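Local coordinates for sporozoite surface protein 2 (Plasmodium vivax, PDB 4HQO) that probably serves as an adhesive surface receptor through which the sporozoite grips its surroundings during gliding motility, binding metal ions in its extracellular part, at residues S80-K83 with R84-L87; L109-V112 with Q113-L116. The protein carries 4 engineered substitutions. One frame throughout, in Å; residues are numbered along the deposited sequence.

Interaction 1: S80-K83 with R84-L87; sequences SIDK and RQAL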
loop_
_atom_site.group_PDB
_atom_site.type_symbol
_atom_site.label_atom_id
_atom_site.label_comp_id
_atom_site.label_asym_id
_atom_site.label_seq_id
_atom_site.Cartn_x
_atom_site.Cartn_y
_atom_site.Cartn_z
ATOM N N SER A 80 -0.464 13.822 -1.044
ATOM C CA SER A 80 -0.415 12.393 -1.287
ATOM C C SER A 80 -1.751 11.859 -1.799
ATOM O O SER A 80 -1.791 10.894 -2.565
ATOM C CB SER A 80 -0.017 11.660 0.000
ATOM O OG SER A 80 -0.223 10.272 -0.141
ATOM N N ILE A 81 -2.845 12.486 -1.370
ATOM C CA ILE A 81 -4.173 11.941 -1.613
ATOM C C ILE A 81 -5.028 12.828 -2.517
ATOM O O ILE A 81 -6.159 12.472 -2.841
ATOM C CB ILE A 81 -4.946 11.716 -0.285
ATOM C CG1 ILE A 81 -5.268 13.060 0.369
ATOM C CG2 ILE A 81 -4.146 10.837 0.666
ATOM C CD1 ILE A 81 -6.277 12.965 1.490
ATOM N N ASP A 82 -4.497 13.981 -2.910
ATOM C CA ASP A 82 -5.252 14.924 -3.742
ATOM C C ASP A 82 -4.508 15.148 -5.046
ATOM O O ASP A 82 -3.424 15.712 -5.052
ATOM C CB ASP A 82 -5.445 16.261 -3.020
ATOM C CG ASP A 82 -6.335 17.230 -3.799
ATOM O OD1 ASP A 82 -6.972 16.797 -4.779
ATOM O OD2 ASP A 82 -6.406 18.423 -3.424
ATOM N N LYS A 83 -5.102 14.697 -6.146
ATOM C CA LYS A 83 -4.476 14.755 -7.467
ATOM C C LYS A 83 -3.928 16.137 -7.858
ATOM O O LYS A 83 -2.774 16.251 -8.260
ATOM C CB LYS A 83 -5.462 14.280 -8.532
ATOM C CG LYS A 83 -4.835 14.111 -9.889
ATOM C CD LYS A 83 -5.295 12.814 -10.505
ATOM C CE LYS A 83 -6.539 13.021 -11.300
ATOM N NZ LYS A 83 -7.062 11.741 -11.819
ATOM N N ARG A 84 -4.751 17.175 -7.740
ATOM C CA ARG A 84 -4.299 18.533 -8.074
ATOM C C ARG A 84 -3.018 18.942 -7.306
ATOM O O ARG A 84 -2.122 19.567 -7.866
ATOM C CB ARG A 84 -5.436 19.552 -7.872
ATOM C CG ARG A 84 -5.965 19.645 -6.437
ATOM C CD ARG A 84 -7.311 20.349 -6.355
ATOM N NE ARG A 84 -7.697 20.624 -4.971
ATOM C CZ ARG A 84 -8.574 21.558 -4.613
ATOM N NH1 ARG A 84 -8.862 21.760 -3.331
ATOM N NH2 ARG A 84 -9.171 22.297 -5.538
ATOM N N GLN A 85 -2.915 18.553 -6.040
ATOM C CA GLN A 85 -1.773 18.930 -5.213
ATOM C C GLN A 85 -0.498 18.169 -5.599
ATOM O O GLN A 85 0.602 18.736 -5.597
ATOM C CB GLN A 85 -2.114 18.737 -3.739
ATOM C CG GLN A 85 -3.180 19.712 -3.239
ATOM C CD GLN A 85 -3.367 19.639 -1.729
ATOM O OE1 GLN A 85 -2.413 19.793 -0.966
ATOM N NE2 GLN A 85 -4.601 19.399 -1.292
ATOM N N ALA A 86 -0.642 16.897 -5.963
ATOM C CA ALA A 86 0.497 16.132 -6.447
ATOM C C ALA A 86 1.001 16.733 -7.761
ATOM O O ALA A 86 2.204 16.833 -7.989
ATOM C CB ALA A 86 0.108 14.670 -6.628
ATOM N N LEU A 87 0.070 17.122 -8.625
ATOM C CA LEU A 87 0.428 17.737 -9.894
ATOM C C LEU A 87 1.158 19.065 -9.703
ATOM O O LEU A 87 2.061 19.375 -10.470
ATOM C CB LEU A 87 -0.802 17.909 -10.806
ATOM C CG LEU A 87 -1.313 16.571 -11.378
ATOM C CD1 LEU A 87 -2.637 16.736 -12.085
ATOM C CD2 LEU A 87 -0.271 15.930 -12.314
HETATM O O HOH W 1 -7.980 17.019 -7.386
HETATM O O HOH W 2 -7.759 19.411 -1.053
#

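Interaction 2: L109-V112 with Q113-L116; sequences LDEV and QKHL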
loop_
_atom_site.group_PDB
_atom_site.type_symbol
_atom_site.label_atom_id
_atom_site.label_comp_id
_atom_site.label_asym_id
_atom_site.label_seq_id
_atom_site.Cartn_x
_atom_site.Cartn_y
_atom_site.Cartn_z
ATOM N N LEU A 109 15.296 3.609 -2.822
ATOM C CA LEU A 109 14.615 2.336 -2.605
ATOM C C LEU A 109 14.615 1.966 -1.124
ATOM O O LEU A 109 13.664 1.367 -0.617
ATOM C CB LEU A 109 15.273 1.236 -3.433
ATOM C CG LEU A 109 15.021 1.260 -4.939
ATOM C CD1 LEU A 109 16.121 0.493 -5.646
ATOM C CD2 LEU A 109 13.649 0.655 -5.260
ATOM N N ASP A 110 15.682 2.337 -0.429
ATOM C CA ASP A 110 15.771 2.116 1.010
ATOM C C ASP A 110 14.725 2.906 1.795
ATOM O O ASP A 110 14.330 2.504 2.889
ATOM C CB ASP A 110 17.158 2.468 1.532
ATOM C CG ASP A 110 18.031 1.252 1.708
ATOM O OD1 ASP A 110 17.483 0.170 2.023
ATOM O OD2 ASP A 110 19.260 1.382 1.528
ATOM N N GLU A 111 14.301 4.044 1.258
ATOM C CA GLU A 111 13.220 4.793 1.895
ATOM C C GLU A 111 11.953 3.940 1.952
ATOM O O GLU A 111 11.232 3.944 2.955
ATOM C CB GLU A 111 12.951 6.117 1.171
ATOM C CG GLU A 111 14.132 7.081 1.157
ATOM C CD GLU A 111 14.428 7.730 2.506
ATOM O OE1 GLU A 111 15.231 8.687 2.529
ATOM O OE2 GLU A 111 13.870 7.309 3.538
ATOM N N VAL A 112 11.703 3.177 0.892
ATOM C CA VAL A 112 10.551 2.277 0.886
ATOM C C VAL A 112 10.693 1.201 1.940
ATOM O O VAL A 112 9.727 0.904 2.648
ATOM C CB VAL A 112 10.318 1.632 -0.487
ATOM C CG1 VAL A 112 9.011 0.838 -0.476
ATOM C CG2 VAL A 112 10.260 2.708 -1.557
ATOM N N GLN A 113 11.897 0.630 2.055
ATOM C CA GLN A 113 12.190 -0.354 3.095
ATOM C C GLN A 113 11.853 0.204 4.458
ATOM O O GLN A 113 11.234 -0.468 5.279
ATOM C CB GLN A 113 13.678 -0.707 3.099
ATOM C CG GLN A 113 14.081 -1.653 2.020
ATOM C CD GLN A 113 13.870 -3.087 2.432
ATOM O OE1 GLN A 113 12.737 -3.535 2.626
ATOM N NE2 GLN A 113 14.964 -3.820 2.577
ATOM N N LYS A 114 12.299 1.435 4.693
ATOM C CA LYS A 114 12.085 2.116 5.967
ATOM C C LYS A 114 10.585 2.262 6.289
ATOM O O LYS A 114 10.177 2.163 7.445
ATOM C CB LYS A 114 12.757 3.486 5.909
ATOM C CG LYS A 114 13.167 4.079 7.235
ATOM C CD LYS A 114 13.944 5.378 6.994
ATOM C CE LYS A 114 15.097 5.164 6.006
ATOM N NZ LYS A 114 15.845 6.418 5.694
ATOM N N HIS A 115 9.769 2.498 5.266
ATOM C CA HIS A 115 8.320 2.585 5.469
ATOM C C HIS A 115 7.787 1.276 6.020
ATOM O O HIS A 115 7.051 1.260 7.014
ATOM C CB HIS A 115 7.598 2.917 4.161
ATOM C CG HIS A 115 7.533 4.383 3.857
ATOM N ND1 HIS A 115 8.629 5.107 3.437
ATOM C CD2 HIS A 115 6.499 5.254 3.905
ATOM C CE1 HIS A 115 8.269 6.364 3.244
ATOM N NE2 HIS A 115 6.982 6.482 3.520
ATOM N N LEU A 116 8.168 0.177 5.373
ATOM C CA LEU A 116 7.726 -1.144 5.798
ATOM C C LEU A 116 8.264 -1.464 7.179
ATOM O O LEU A 116 7.540 -1.997 8.019
ATOM C CB LEU A 116 8.168 -2.219 4.803
ATOM C CG LEU A 116 7.817 -1.943 3.344
ATOM C CD1 LEU A 116 8.311 -3.080 2.475
ATOM C CD2 LEU A 116 6.322 -1.723 3.166
#

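Interaction 1: S80-K83 with R84-L87
Asp82 meets Arg84 and Gln85 in a local contact at a helix start: it is the N-cap residue between helix 78-81 and helix 83-96, at the surface of the von Willebrand factor type A domain. Its carboxylate does most of the work. The chain of Arg84, extended from CG to NE, runs past it, and NE donates to Asp82 OD2 at 3.0 Å in a salt bridge. Asp82 OD2 lies at the edge of the guanidinium, in its plane, and offers its syn lone pair, though the carboxylate itself is turned 47° away. Gln85 NE2 takes the anti lone pair of the same Asp82 OD2, also at 3.0 Å, with amide and carboxylate almost perpendicular. Asp82 CG stands anti to the backbone N (chi1 -175°), which swings the carboxylate over the first turn. Its other oxygen, OD1, receives a water that in turn accepts from Arg84 N, so the cap reaches this amide through solvent. Behind it the helix takes up its regular bonds, Ala86 N to Asp82 O at 3.2 Å and Leu87 N to Lys83 O. Lys83 CG lies 4.1 Å from Leu87 CD1, the two side chains running alongside. Lys83 NZ goes on to Asn49 O. Two side-chain donors and a water on OD2, beside the positive end of the helix dipole, would be expected to favour the ionised form of Asp82.

Interaction 2: L109-V112 with Q113-L116
Glu111, Lys114 and His115 meet across one turn of helix 105-117, an amphipathic helix packed on the central sheet of the von Willebrand factor type A domain, a Rossmann-like alpha/beta fold. Backbone bonds from residue i+4 to residue i set the frame: Gln113 N to Leu109 O at 3.3 Å, Lys114 N to Asp110 O at 2.9 Å, and Leu116 N to Val112 O. Charged groups come next. Lys114 and Glu111 run side by side in the same direction, and NZ meets Glu111 OE2 at 3.1 Å in a salt bridge, coming from above the carboxylate plane, 51° out of it. A bend at chi3 (-52°) of Lys114 turns its end toward the acid. The side chain of Glu111 also lies about 3 Å from a bound sodium ion, at a site that includes Tyr61 and Glu71. Lys114 and the sodium bring positive charge close to Glu111, which would be expected to favour its ionised form, with Glu71 acting against this. Gln113 and Asp110 touch more loosely, CG to OD1 3.9 Å, with amide and carboxylate nearly coplanar; Gln113 OE1 is bonded instead to Arg153. Apolar side chains face inward, Val112 onto Tyr22 and Leu109 onto Leu24, both of strand 19-26. The His115 ring is buried and makes edge-to-face contacts with Tyr22 and Tyr61. Its ND1 is satisfied within the helix: Glu111 O, already bonded to His115 N at 3.1 Å, takes a second bond from His115 ND1 at 2.9 Å. The two donors arrive from opposite faces of the carbonyl plane, and ND1-H points almost straight at the oxygen, 176°, which lies in the plane of the imidazole.

Interactions 1 and 2 belong to successive helices of the von Willebrand factor type A domain, 83-96 and 105-117, their centres 21 Å apart and their nearest atoms about 9 Å apart, without touching. Both pack against strand 58-65: Ala86 of interaction 1 lies on its Leu60, while Glu111 of interaction 2 reaches Tyr61 and Asn63. Only interaction 2 borders a metal, the sodium ion beside Glu111; interaction 1 lies away from both metal ions and from the glycan. The magnesium ion held at Ser28, Ser30 and Thr103 is farther off, about 13 Å from the side chain of Leu109. Thus 80-87 shapes a helix start, and 109-116 the last turns of a helix, running almost to its C-terminal end.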